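PDB 6UI3: cellulase from Clostridium cellulovorans, which hydrolyses cellulose and probably other plant polysaccharides as a broad-specificity endoglucanase, here represented by the family 5 glycoside hydrolase domain of a longer protein. Local coordinates for residues L33-V36 with G41-N44; T54-G59 with L96-Y101; N109-Q114 with I124-I129; V179-G184 with D214-V219; F289-A294 with Q333-G338. All blocks are in the same frame, centred on the assembly; numbering follows the deposited sequence. Where two conformers were deposited one is given.

Contact 1 (L33-V36 with G41-N44)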
# COMPACT_ATOMS: atom_id res chain seq x y z
N LEU A 33 8.07 -3.31 -9.12
CA LEU A 33 7.41 -2.74 -10.29
C LEU A 33 7.20 -1.23 -10.21
O LEU A 33 6.74 -0.64 -11.20
CB LEU A 33 6.10 -3.46 -10.60
CG LEU A 33 6.30 -4.86 -11.21
CD1 LEU A 33 5.03 -5.66 -11.10
CD2 LEU A 33 6.77 -4.76 -12.66
N GLU A 34 7.57 -0.59 -9.11
CA GLU A 34 7.61 0.86 -9.06
C GLU A 34 9.00 1.43 -9.35
O GLU A 34 9.16 2.66 -9.31
CB GLU A 34 7.07 1.41 -7.72
CG GLU A 34 8.06 1.47 -6.57
CD GLU A 34 8.39 0.15 -5.88
OE1 GLU A 34 8.26 -0.94 -6.46
OE2 GLU A 34 8.85 0.25 -4.71
N SER A 35 9.98 0.59 -9.63
CA SER A 35 11.35 1.07 -9.83
C SER A 35 11.49 1.86 -11.14
O SER A 35 10.77 1.63 -12.11
CB SER A 35 12.32 -0.11 -9.91
OG SER A 35 12.27 -0.95 -8.77
N VAL A 36 12.47 2.76 -11.18
CA VAL A 36 12.89 3.34 -12.45
C VAL A 36 13.55 2.24 -13.27
O VAL A 36 14.46 1.56 -12.79
CB VAL A 36 13.87 4.50 -12.23
CG1 VAL A 36 14.41 5.00 -13.57
CG2 VAL A 36 13.20 5.64 -11.46
N GLY A 41 14.89 -2.65 -12.08
CA GLY A 41 15.63 -1.41 -12.19
C GLY A 41 16.30 -0.95 -10.92
O GLY A 41 17.27 -0.19 -10.97
N TRP A 42 15.79 -1.36 -9.76
CA TRP A 42 16.40 -1.02 -8.49
C TRP A 42 17.11 -2.23 -7.87
O TRP A 42 17.33 -2.27 -6.65
CB TRP A 42 15.38 -0.38 -7.55
CG TRP A 42 15.01 1.05 -7.92
CD1 TRP A 42 15.65 1.89 -8.81
CD2 TRP A 42 13.92 1.80 -7.39
NE1 TRP A 42 15.01 3.11 -8.85
CE2 TRP A 42 13.95 3.08 -7.98
CE3 TRP A 42 12.92 1.52 -6.45
CZ2 TRP A 42 13.01 4.06 -7.68
CZ3 TRP A 42 11.99 2.48 -6.16
CH2 TRP A 42 12.04 3.74 -6.75
N GLY A 43 17.48 -3.21 -8.69
CA GLY A 43 18.36 -4.28 -8.28
C GLY A 43 17.69 -5.53 -7.75
O GLY A 43 18.40 -6.48 -7.39
N ASN A 44 16.37 -5.58 -7.70
CA ASN A 44 15.70 -6.78 -7.23
C ASN A 44 15.49 -7.76 -8.38
O ASN A 44 15.49 -7.37 -9.55
CB ASN A 44 14.40 -6.41 -6.54
CG ASN A 44 14.64 -5.99 -5.11
OD1 ASN A 44 15.61 -6.42 -4.48
ND2 ASN A 44 13.79 -5.13 -4.59
O HOH W 1 14.22 -3.68 -8.75
O HOH W 2 17.05 2.29 -12.74
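Trp42 folds back over Ser35 and Val36, laying its indole ring on the backbone of residues six and seven positions earlier in the same loop. CB of Trp42 comes first, 3.4 Å from Ser35 OG. With chi1 at -74°, CG lies beside the backbone N and is turned back over Ser35 CB, 3.5 Å away. CD2 and CE3 pass over the same serine, and the six-membered ring is centred on its backbone: Ser35 CA stands 3.6 Å from the ring centroid, only 11° off the normal, a CH-pi contact over the face. On that face Val36 N also lies above the plane, nearer the rim. Further out, NE1 meets Val36 CB at 3.8 Å, and CZ2 has Val36 CG2 4.1 Å away. At the far corner Trp42 CZ3 is 4.1 Å from Glu34 CG, and neighbouring Trp42 CH2 has Glu34 O 4.0 Å away. The carboxylate of Glu34 is held elsewhere, by the backbone N atoms of Asn31 and Thr32; its plane stands steeply against the indole.

The backbones are joined through water and one CA-H...O contact. One water donates to both Val36 O and Gly41 O, and Gly41 CA itself approaches Val36 O at 3.2 Å. A second water accepts from Trp42 N and Asn44 N and gives Ser35 OG a weak bond, while that hydroxyl's stronger partner is Thr32 O. Everything sits between strand 25-29 and helix 49-58, in a beta-alpha loop at the C-terminal end of the barrel strands, where TIM-barrel hydrolases of this family carry their substrate cleft.

Contact 2 (T54-G59 with L96-Y101). With EDO (1,2-ethanediol), chain B.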
# COMPACT_ATOMS: atom_id res chain seq x y z
N THR A 54 6.02 -18.82 -0.62
CA THR A 54 6.78 -18.75 0.63
C THR A 54 6.11 -17.80 1.62
O THR A 54 6.01 -18.09 2.81
CB THR A 54 8.22 -18.34 0.31
OG1 THR A 54 8.85 -19.32 -0.53
CG2 THR A 54 9.04 -18.17 1.57
N LEU A 55 5.64 -16.65 1.13
CA LEU A 55 4.93 -15.71 1.99
C LEU A 55 3.65 -16.32 2.54
O LEU A 55 3.34 -16.17 3.73
CB LEU A 55 4.61 -14.44 1.21
CG LEU A 55 5.80 -13.58 0.80
CD1 LEU A 55 5.36 -12.54 -0.18
CD2 LEU A 55 6.46 -12.92 2.00
N LYS A 56 2.88 -17.00 1.69
CA LYS A 56 1.65 -17.64 2.15
C LYS A 56 1.95 -18.66 3.23
O LYS A 56 1.26 -18.71 4.26
CB LYS A 56 0.92 -18.29 0.97
CG LYS A 56 -0.40 -18.96 1.34
CD LYS A 56 -1.46 -17.94 1.74
CE LYS A 56 -2.76 -18.60 2.17
NZ LYS A 56 -3.19 -19.65 1.22
N ALA A 57 2.97 -19.50 3.03
CA ALA A 57 3.28 -20.53 4.02
C ALA A 57 3.72 -19.91 5.35
O ALA A 57 3.54 -20.52 6.41
CB ALA A 57 4.36 -21.47 3.48
N ALA A 58 4.31 -18.72 5.30
CA ALA A 58 4.76 -18.02 6.50
C ALA A 58 3.64 -17.30 7.23
O ALA A 58 3.86 -16.82 8.34
CB ALA A 58 5.83 -16.99 6.13
N GLY A 59 2.44 -17.22 6.65
CA GLY A 59 1.29 -16.66 7.32
C GLY A 59 0.79 -15.34 6.78
O GLY A 59 -0.14 -14.77 7.37
N LEU A 96 -3.16 -14.21 -6.15
CA LEU A 96 -4.51 -14.75 -6.18
C LEU A 96 -4.51 -16.28 -6.25
O LEU A 96 -5.42 -16.92 -5.72
CB LEU A 96 -5.31 -14.17 -7.35
CG LEU A 96 -5.56 -12.67 -7.35
CD1 LEU A 96 -6.38 -12.25 -8.56
CD2 LEU A 96 -6.23 -12.22 -6.06
N ALA A 97 -3.50 -16.88 -6.91
CA ALA A 97 -3.42 -18.34 -6.98
C ALA A 97 -3.15 -18.95 -5.61
O ALA A 97 -3.42 -20.14 -5.41
CB ALA A 97 -2.34 -18.77 -7.97
N ASN A 98 -2.62 -18.16 -4.68
CA ASN A 98 -2.43 -18.55 -3.29
C ASN A 98 -3.59 -18.10 -2.40
O ASN A 98 -3.46 -18.15 -1.17
CB ASN A 98 -1.10 -17.97 -2.78
CG ASN A 98 0.09 -18.84 -3.15
OD1 ASN A 98 0.21 -19.94 -2.64
ND2 ASN A 98 0.96 -18.34 -4.02
N ASP A 99 -4.70 -17.67 -2.99
CA ASP A 99 -5.87 -17.15 -2.27
C ASP A 99 -5.51 -16.00 -1.33
O ASP A 99 -6.10 -15.84 -0.26
CB ASP A 99 -6.64 -18.26 -1.55
CG ASP A 99 -8.07 -17.85 -1.24
OD1 ASP A 99 -8.71 -17.17 -2.08
OD2 ASP A 99 -8.56 -18.22 -0.16
N MET A 100 -4.57 -15.16 -1.76
CA MET A 100 -4.17 -13.95 -1.05
C MET A 100 -4.81 -12.75 -1.71
O MET A 100 -5.04 -12.73 -2.92
CB MET A 100 -2.65 -13.78 -1.11
CG MET A 100 -1.89 -14.92 -0.49
SD MET A 100 -0.12 -14.90 -0.90
CE MET A 100 0.41 -13.97 0.51
N TYR A 101 -5.05 -11.70 -0.92
CA TYR A 101 -5.42 -10.41 -1.47
C TYR A 101 -4.24 -9.82 -2.23
O TYR A 101 -3.07 -10.03 -1.88
CB TYR A 101 -5.85 -9.45 -0.35
CG TYR A 101 -7.19 -9.83 0.22
CD1 TYR A 101 -7.30 -10.71 1.28
CD2 TYR A 101 -8.37 -9.35 -0.36
CE1 TYR A 101 -8.52 -11.10 1.77
CE2 TYR A 101 -9.60 -9.73 0.12
CZ TYR A 101 -9.67 -10.60 1.17
OH TYR A 101 -10.90 -10.97 1.62
C1 EDO B . -3.08 -22.11 -0.89
O1 EDO B . -1.92 -21.48 -1.45
C2 EDO B . -4.37 -21.38 -1.28
O2 EDO B . -4.61 -21.50 -2.69
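Lys56 and Asn98 mark the closest approach of the two backbones, their CA atoms 6.9 Å apart: one sits in the last turns of helix 49-58, the other in the type I turn Leu96-Asp99. Both segments carry a Schellman motif. Gly59 takes positive phi beyond the first helix, and Asp99, also at positive phi, closes helix 82-96 just before strand 101-105.

Lys56 spans the gap. Its CG is anti to the backbone N (chi1 -179°), which carries the chain outward, and bends at chi2 and chi4 curl the end over the turn. There NZ donates to Asn98 O at 2.8 Å, tilted 27° from the carbonyl plane. This bond belongs to one of two deposited conformers, so it may be only partly populated. Lower down, the methylene chain slides past Met100 in the opposite sense, with CD 3.8 Å from Met100 CG. The thioether methyl CE of Met100 reaches on to Leu55 CB at 4.3 Å. Asn98 ND2 is bonded outside the contact, to Asp53 OD1 and Tyr94 O. A 1,2-ethanediol molecule, probably from the crystallisation liquor, lies beside the turn and makes a weak bond to Ala97 O.

The lysine thus works in two ways: its aliphatic part extends the apolar patch of Leu55 and Met100, and its ammonium group pairs with the partial negative charge of a turn carbonyl at a helix terminus, where the helix dipole would probably strengthen the attraction.

Contact 3 (N109-Q114 with I124-I129)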
# COMPACT_ATOMS: atom_id res chain seq x y z
N ASN A 109 4.43 7.34 -10.50
CA ASN A 109 4.21 8.10 -11.72
C ASN A 109 4.60 9.55 -11.45
O ASN A 109 4.44 10.05 -10.33
CB ASN A 109 2.73 8.09 -12.13
CG ASN A 109 2.39 6.96 -13.08
OD1 ASN A 109 2.79 5.81 -12.89
ND2 ASN A 109 1.61 7.28 -14.09
N LYS A 110 5.07 10.25 -12.48
CA LYS A 110 5.40 11.66 -12.33
C LYS A 110 4.27 12.45 -11.68
O LYS A 110 4.51 13.32 -10.84
CB LYS A 110 5.73 12.25 -13.71
CG LYS A 110 6.07 13.73 -13.70
CD LYS A 110 7.43 13.98 -13.09
CE LYS A 110 8.11 15.19 -13.72
NZ LYS A 110 9.61 15.12 -13.58
N PHE A 111 3.02 12.18 -12.06
CA PHE A 111 1.92 12.98 -11.53
C PHE A 111 1.72 12.83 -10.03
O PHE A 111 1.06 13.67 -9.42
CB PHE A 111 0.62 12.79 -12.33
CG PHE A 111 -0.24 11.58 -11.96
CD1 PHE A 111 -1.08 11.62 -10.87
CD2 PHE A 111 -0.29 10.47 -12.78
CE1 PHE A 111 -1.90 10.56 -10.56
CE2 PHE A 111 -1.13 9.39 -12.47
CZ PHE A 111 -1.93 9.46 -11.37
N GLN A 112 2.28 11.78 -9.42
CA GLN A 112 2.19 11.63 -7.97
C GLN A 112 2.68 12.85 -7.23
O GLN A 112 2.23 13.11 -6.10
CB GLN A 112 3.02 10.41 -7.54
CG GLN A 112 2.94 10.10 -6.04
CD GLN A 112 3.82 8.91 -5.67
OE1 GLN A 112 3.33 7.82 -5.43
NE2 GLN A 112 5.13 9.11 -5.66
N GLY A 113 3.64 13.58 -7.80
CA GLY A 113 4.19 14.77 -7.17
C GLY A 113 3.63 16.09 -7.65
O GLY A 113 4.24 17.14 -7.45
N GLN A 114 2.47 16.04 -8.30
CA GLN A 114 1.87 17.21 -8.94
C GLN A 114 0.47 17.49 -8.42
O GLN A 114 -0.38 18.05 -9.13
CB GLN A 114 1.90 17.07 -10.46
CG GLN A 114 3.34 16.93 -10.99
CD GLN A 114 3.38 16.84 -12.49
OE1 GLN A 114 2.70 16.01 -13.09
NE2 GLN A 114 4.16 17.71 -13.11
N ILE A 124 -5.83 14.71 -12.99
CA ILE A 124 -7.10 14.00 -12.97
C ILE A 124 -7.34 13.33 -14.32
O ILE A 124 -7.85 12.21 -14.40
CB ILE A 124 -8.25 14.92 -12.51
CG1 ILE A 124 -8.04 15.31 -11.03
CG2 ILE A 124 -9.60 14.24 -12.71
CD1 ILE A 124 -9.03 16.27 -10.45
N ASN A 125 -6.96 14.00 -15.41
CA ASN A 125 -7.10 13.40 -16.74
C ASN A 125 -6.21 12.17 -16.90
O ASN A 125 -6.68 11.10 -17.33
CB ASN A 125 -6.81 14.45 -17.81
CG ASN A 125 -7.00 13.92 -19.21
OD1 ASN A 125 -8.09 13.49 -19.59
ND2 ASN A 125 -5.94 13.93 -19.98
N GLU A 126 -4.93 12.27 -16.52
CA GLU A 126 -4.06 11.11 -16.62
C GLU A 126 -4.52 9.98 -15.71
O GLU A 126 -4.58 8.82 -16.13
CB GLU A 126 -2.60 11.50 -16.33
CG GLU A 126 -1.63 10.32 -16.46
CD GLU A 126 -0.17 10.68 -16.24
OE1 GLU A 126 0.14 11.88 -16.07
OE2 GLU A 126 0.67 9.75 -16.24
N GLY A 127 -4.88 10.29 -14.47
CA GLY A 127 -5.36 9.25 -13.58
C GLY A 127 -6.62 8.58 -14.08
O GLY A 127 -6.80 7.36 -13.93
N THR A 128 -7.52 9.36 -14.69
CA THR A 128 -8.74 8.80 -15.25
C THR A 128 -8.42 7.84 -16.39
O THR A 128 -8.96 6.73 -16.46
CB THR A 128 -9.66 9.91 -15.74
OG1 THR A 128 -10.16 10.66 -14.62
CG2 THR A 128 -10.86 9.37 -16.51
N ILE A 129 -7.54 8.25 -17.30
CA ILE A 129 -7.23 7.42 -18.46
C ILE A 129 -6.50 6.15 -18.03
O ILE A 129 -6.78 5.05 -18.54
CB ILE A 129 -6.43 8.25 -19.49
CG1 ILE A 129 -7.34 9.33 -20.08
CG2 ILE A 129 -5.84 7.35 -20.57
CD1 ILE A 129 -6.60 10.40 -20.84
O HOH W 3 2.71 10.46 -14.55
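Glu126 reaches Asn109 and Phe111 because its chain is fully stretched: CG is anti to the backbone N (chi1 -179°) and the rest continues straight from helix 120-137. Phe111 answers with the less common setting in which CG sits between its backbone N and carbonyl carbon (chi1 83°), swinging the ring from the 3-10 segment 110-112 toward the helix.

The ring and carboxylate planes lie 60° apart where the two side chains meet. Phe111 CD2 is 3.5 Å from Glu126 CD, while CZ, at the far end of the ring, touches Gly127 CA at 4.1 Å. Ile123 of the same helix also touches the Phe111 side chain.

OE2 of Glu126 collects the polar contacts. Asn109 ND2 gives it a weak, bent hydrogen bond of 3.4 Å, and a bridging water donates to it at 2.7 Å. That water accepts from Phe111 N at 3.0 Å and weakly from Asn109 ND2, closing a small network. Tyr73 OH bonds to the same oxygen and is its strongest partner. Asn109 is held from its other end, where OD1 accepts from Trp69 N.

OE2 of Glu126 thus gathers the loop amide, the water and the tyrosine while CG, CD and OE1 of the same side chain lie against the aromatic ring. Such surroundings would probably keep Glu126 ionised, since its partners are mainly donors, and they fix the loop following strand 101-105 to the helix it leads into.

Contact 4 (V179-G184 with D214-V219)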
# COMPACT_ATOMS: atom_id res chain seq x y z
N VAL A 179 -15.03 6.67 -11.68
CA VAL A 179 -14.49 6.17 -12.94
C VAL A 179 -14.32 4.66 -12.89
O VAL A 179 -14.72 3.93 -13.80
CB VAL A 179 -13.16 6.88 -13.28
CG1 VAL A 179 -12.37 6.07 -14.30
CG2 VAL A 179 -13.43 8.28 -13.79
N ILE A 180 -13.74 4.16 -11.80
CA ILE A 180 -13.59 2.71 -11.62
C ILE A 180 -14.95 2.03 -11.57
O ILE A 180 -15.18 1.01 -12.24
CB ILE A 180 -12.74 2.41 -10.37
CG1 ILE A 180 -11.29 2.88 -10.57
CG2 ILE A 180 -12.79 0.91 -10.01
CD1 ILE A 180 -10.48 3.00 -9.31
N ARG A 181 -15.89 2.57 -10.78
CA ARG A 181 -17.19 1.92 -10.63
C ARG A 181 -17.90 1.78 -11.97
O ARG A 181 -18.54 0.76 -12.25
CB ARG A 181 -18.11 2.72 -9.68
CG ARG A 181 -17.63 2.91 -8.25
CD ARG A 181 -17.59 1.61 -7.54
NE ARG A 181 -17.12 1.76 -6.17
CZ ARG A 181 -16.42 0.85 -5.53
NH1 ARG A 181 -16.08 -0.28 -6.14
NH2 ARG A 181 -16.03 1.07 -4.28
N ALA A 182 -17.81 2.80 -12.82
CA ALA A 182 -18.58 2.83 -14.06
C ALA A 182 -18.07 1.81 -15.08
O ALA A 182 -18.80 1.48 -16.01
CB ALA A 182 -18.57 4.24 -14.65
N THR A 183 -16.84 1.31 -14.93
CA THR A 183 -16.37 0.26 -15.83
C THR A 183 -17.12 -1.04 -15.61
O THR A 183 -17.11 -1.91 -16.48
CB THR A 183 -14.85 0.03 -15.72
OG1 THR A 183 -14.52 -0.49 -14.43
CG2 THR A 183 -14.07 1.31 -16.01
N GLY A 184 -17.76 -1.19 -14.46
CA GLY A 184 -18.76 -2.20 -14.25
C GLY A 184 -18.24 -3.56 -13.81
O GLY A 184 -17.12 -3.73 -13.32
N ASP A 214 -18.81 7.26 -1.47
CA ASP A 214 -18.86 5.89 -1.98
C ASP A 214 -18.82 5.01 -0.74
O ASP A 214 -17.96 5.23 0.13
CB ASP A 214 -17.67 5.60 -2.90
CG ASP A 214 -17.73 4.22 -3.53
OD1 ASP A 214 -17.52 3.20 -2.82
OD2 ASP A 214 -17.99 4.15 -4.76
N PRO A 215 -19.71 4.03 -0.62
CA PRO A 215 -19.80 3.26 0.63
C PRO A 215 -18.83 2.10 0.73
O PRO A 215 -18.90 1.36 1.73
CB PRO A 215 -21.24 2.72 0.56
CG PRO A 215 -21.44 2.49 -0.93
CD PRO A 215 -20.81 3.70 -1.56
N ASN A 216 -17.96 1.90 -0.25
CA ASN A 216 -17.08 0.74 -0.33
C ASN A 216 -15.65 1.16 -0.61
O ASN A 216 -15.00 0.69 -1.54
CB ASN A 216 -17.63 -0.23 -1.37
CG ASN A 216 -16.92 -1.55 -1.36
OD1 ASN A 216 -16.28 -1.94 -0.38
ND2 ASN A 216 -17.04 -2.27 -2.47
N VAL A 217 -15.14 2.05 0.24
CA VAL A 217 -13.76 2.50 0.18
C VAL A 217 -13.11 2.34 1.55
O VAL A 217 -13.76 2.31 2.59
CB VAL A 217 -13.61 3.96 -0.31
CG1 VAL A 217 -14.11 4.11 -1.74
CG2 VAL A 217 -14.36 4.94 0.60
N ALA A 218 -11.78 2.26 1.53
CA ALA A 218 -10.98 2.26 2.74
C ALA A 218 -9.93 3.36 2.63
O ALA A 218 -9.46 3.66 1.53
CB ALA A 218 -10.26 0.92 2.93
N VAL A 219 -9.55 3.95 3.76
CA VAL A 219 -8.50 4.97 3.76
C VAL A 219 -7.14 4.28 3.82
O VAL A 219 -6.92 3.36 4.61
CB VAL A 219 -8.69 5.96 4.92
CG1 VAL A 219 -7.53 6.95 4.99
CG2 VAL A 219 -10.01 6.70 4.77
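A side-on salt bridge between Arg181 and Asp214 ties the end of helix 163-182 to the loop that leads into barrel strand 217-222. The arginine leaves the last helical turns with CG beside its backbone N and a bend at chi2 (-66°), which brings the guanidinium across to the aspartate from the opposite direction. NE then meets Asp214 OD2 at 2.9 Å in an almost straight bond, 174° at the hydrogen, with the oxygen in the guanidinium plane. The second nitrogen, NH2, reaches Asp214 OD1 at 3.0 Å and is somewhat more bent. Both oxygens are used on their syn sides, and the two flat groups are turned only slightly against each other.

OD1 has a further duty. On its anti side, and from the opposite face of the carboxylate, it accepts from Asn216 N at 2.9 Å, the bond that defines an Asx turn. The aspartate therefore orders its own loop while holding the arginine. Asn216 O also lies at the guanidinium edge, near its plane, 3.0 Å from Arg181 NH2, and Asn216 CB is 3.6 Å from the same nitrogen. The remaining terminal nitrogen, NH1, turns to the backbone carbonyls of Arg190 and Asn187, in the stretch leading into strand 192-195.

Arg181 thus links a helix with the approaches to two successive strands. All of these lie where the helices end and the strands begin, the alpha-beta loop side of a TIM barrel, remote from the beta-alpha loops that form the active-site end in this fold.

Contact 5 (F289-A294 with Q333-G338)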
# COMPACT_ATOMS: atom_id res chain seq x y z
N PHE A 289 3.96 -4.52 19.15
CA PHE A 289 3.14 -3.43 19.66
C PHE A 289 2.33 -2.79 18.54
O PHE A 289 1.14 -2.51 18.69
CB PHE A 289 4.01 -2.37 20.33
CG PHE A 289 3.22 -1.26 20.94
CD1 PHE A 289 2.77 -1.36 22.23
CD2 PHE A 289 2.87 -0.15 20.20
CE1 PHE A 289 2.00 -0.35 22.80
CE2 PHE A 289 2.12 0.86 20.76
CZ PHE A 289 1.68 0.76 22.04
N TYR A 290 2.99 -2.50 17.42
CA TYR A 290 2.36 -1.82 16.30
C TYR A 290 1.19 -2.62 15.77
O TYR A 290 0.07 -2.11 15.63
CB TYR A 290 3.42 -1.60 15.21
CG TYR A 290 3.03 -0.66 14.10
CD1 TYR A 290 2.06 -1.01 13.16
CD2 TYR A 290 3.63 0.57 13.98
CE1 TYR A 290 1.70 -0.15 12.14
CE2 TYR A 290 3.27 1.45 12.96
CZ TYR A 290 2.31 1.07 12.04
OH TYR A 290 1.94 1.91 11.00
N VAL A 291 1.42 -3.89 15.45
CA VAL A 291 0.35 -4.70 14.88
C VAL A 291 -0.76 -4.92 15.89
O VAL A 291 -1.94 -4.92 15.54
CB VAL A 291 0.89 -6.00 14.27
CG1 VAL A 291 -0.24 -6.87 13.75
CG2 VAL A 291 1.86 -5.68 13.14
N SER A 292 -0.42 -5.13 17.17
CA SER A 292 -1.46 -5.28 18.18
C SER A 292 -2.35 -4.05 18.24
O SER A 292 -3.59 -4.16 18.31
CB SER A 292 -0.84 -5.54 19.54
OG SER A 292 -1.85 -5.56 20.54
N THR A 293 -1.75 -2.86 18.24
CA THR A 293 -2.51 -1.62 18.32
C THR A 293 -3.40 -1.45 17.10
O THR A 293 -4.58 -1.12 17.22
CB THR A 293 -1.54 -0.44 18.48
OG1 THR A 293 -0.74 -0.63 19.65
CG2 THR A 293 -2.30 0.87 18.63
N ALA A 294 -2.84 -1.65 15.90
CA ALA A 294 -3.63 -1.55 14.68
C ALA A 294 -4.78 -2.54 14.67
O ALA A 294 -5.91 -2.22 14.25
CB ALA A 294 -2.72 -1.80 13.48
N GLN A 333 6.97 -13.53 13.19
CA GLN A 333 6.26 -14.02 14.36
C GLN A 333 5.67 -12.88 15.18
O GLN A 333 4.60 -13.02 15.76
CB GLN A 333 7.18 -14.90 15.21
CG GLN A 333 6.45 -15.65 16.32
CD GLN A 333 5.40 -16.59 15.78
OE1 GLN A 333 5.67 -17.38 14.88
NE2 GLN A 333 4.19 -16.50 16.31
N ALA A 334 6.37 -11.74 15.24
CA ALA A 334 5.85 -10.58 15.97
C ALA A 334 4.57 -10.07 15.33
O ALA A 334 3.64 -9.65 16.05
CB ALA A 334 6.90 -9.47 16.03
N MET A 335 4.49 -10.06 14.00
CA MET A 335 3.25 -9.68 13.33
C MET A 335 2.13 -10.64 13.69
O MET A 335 1.02 -10.21 14.01
CB MET A 335 3.46 -9.65 11.81
CG MET A 335 4.44 -8.58 11.33
SD MET A 335 4.63 -8.42 9.53
CE MET A 335 6.34 -7.96 9.45
N LYS A 336 2.42 -11.94 13.67
CA LYS A 336 1.41 -12.92 14.04
C LYS A 336 0.98 -12.74 15.48
O LYS A 336 -0.22 -12.82 15.80
CB LYS A 336 1.94 -14.34 13.86
CG LYS A 336 2.15 -14.71 12.43
CD LYS A 336 2.78 -16.08 12.37
CE LYS A 336 2.97 -16.51 10.96
NZ LYS A 336 3.66 -17.82 10.90
N ASP A 337 1.93 -12.51 16.38
CA ASP A 337 1.60 -12.38 17.79
C ASP A 337 0.79 -11.11 18.04
O ASP A 337 -0.08 -11.10 18.91
CB ASP A 337 2.87 -12.37 18.64
CG ASP A 337 3.58 -13.71 18.68
OD1 ASP A 337 3.00 -14.74 18.26
OD2 ASP A 337 4.74 -13.74 19.15
N GLY A 338 1.05 -10.05 17.28
CA GLY A 338 0.26 -8.84 17.42
C GLY A 338 -1.14 -8.99 16.86
O GLY A 338 -2.09 -8.41 17.40
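On the helix that sets Val291 and Ser292 against Gly338, Phe289 O is gripped twice by one residue: Thr293 N and Thr293 OG1 reach it from opposite faces of its carbonyl plane, the hydroxyl at 2.8 Å. This is helix 280-296 of the TIM barrel's outer shell, and its neighbour is the last helix, 329-339. The short axes of the two segments run in the same general direction, 29° apart, and come within 7.6 Å.

Such closeness depends on Gly338. Without a side chain it lets the backbones meet, so that its CA lies only 4.0 Å from Ser292 CA. Val291 packs beside the glycine. CG1 is anti to its backbone N (chi1 177°) and points at the other helix, where it rests 3.6 Å from Met335 O and also touches Gly338 C. The second methyl, CG2, stands 4.3 Å from CG of Met335, a residue whose far end turns inward to Trp303 of strand 301-305.

No conventional hydrogen bond crosses this interface, and its cohesion comes from apolar and CH contacts. On the outer surface of helix 329-339, Gln333 NE2 donates to Asp337 OD1 at 2.9 Å, approaching from above the carboxylate plane and tying one turn to the next. Across the gap between the helices, the nearest approach to a polar bond is a CA-H...O contact, with Ser292 CA 3.3 Å from Gly338 O and an angle of 145° at the hydrogen.

Overall arrangement
The five contacts follow one another along the chain without interleaving and are spread round the eight-stranded parallel barrel, each centred about 16 to 18 Å from the middle of the chain. Contacts 1 and 3 lie in or beside beta-alpha loops, their centres 20 Å apart. Contacts 2 and 4 are on the alpha-beta side; contact 4 is joined to contact 3 by packing of Thr128 on Val179 between helices 120-137 and 163-182. Contacts 2 and 5 are 19 Å apart and touch where Lys336 meets Ala58, bringing the last helix against helix 49-58 and so closing the ring of helices. Contacts 3 and 5 are the most distant pair, 35 Å between centres.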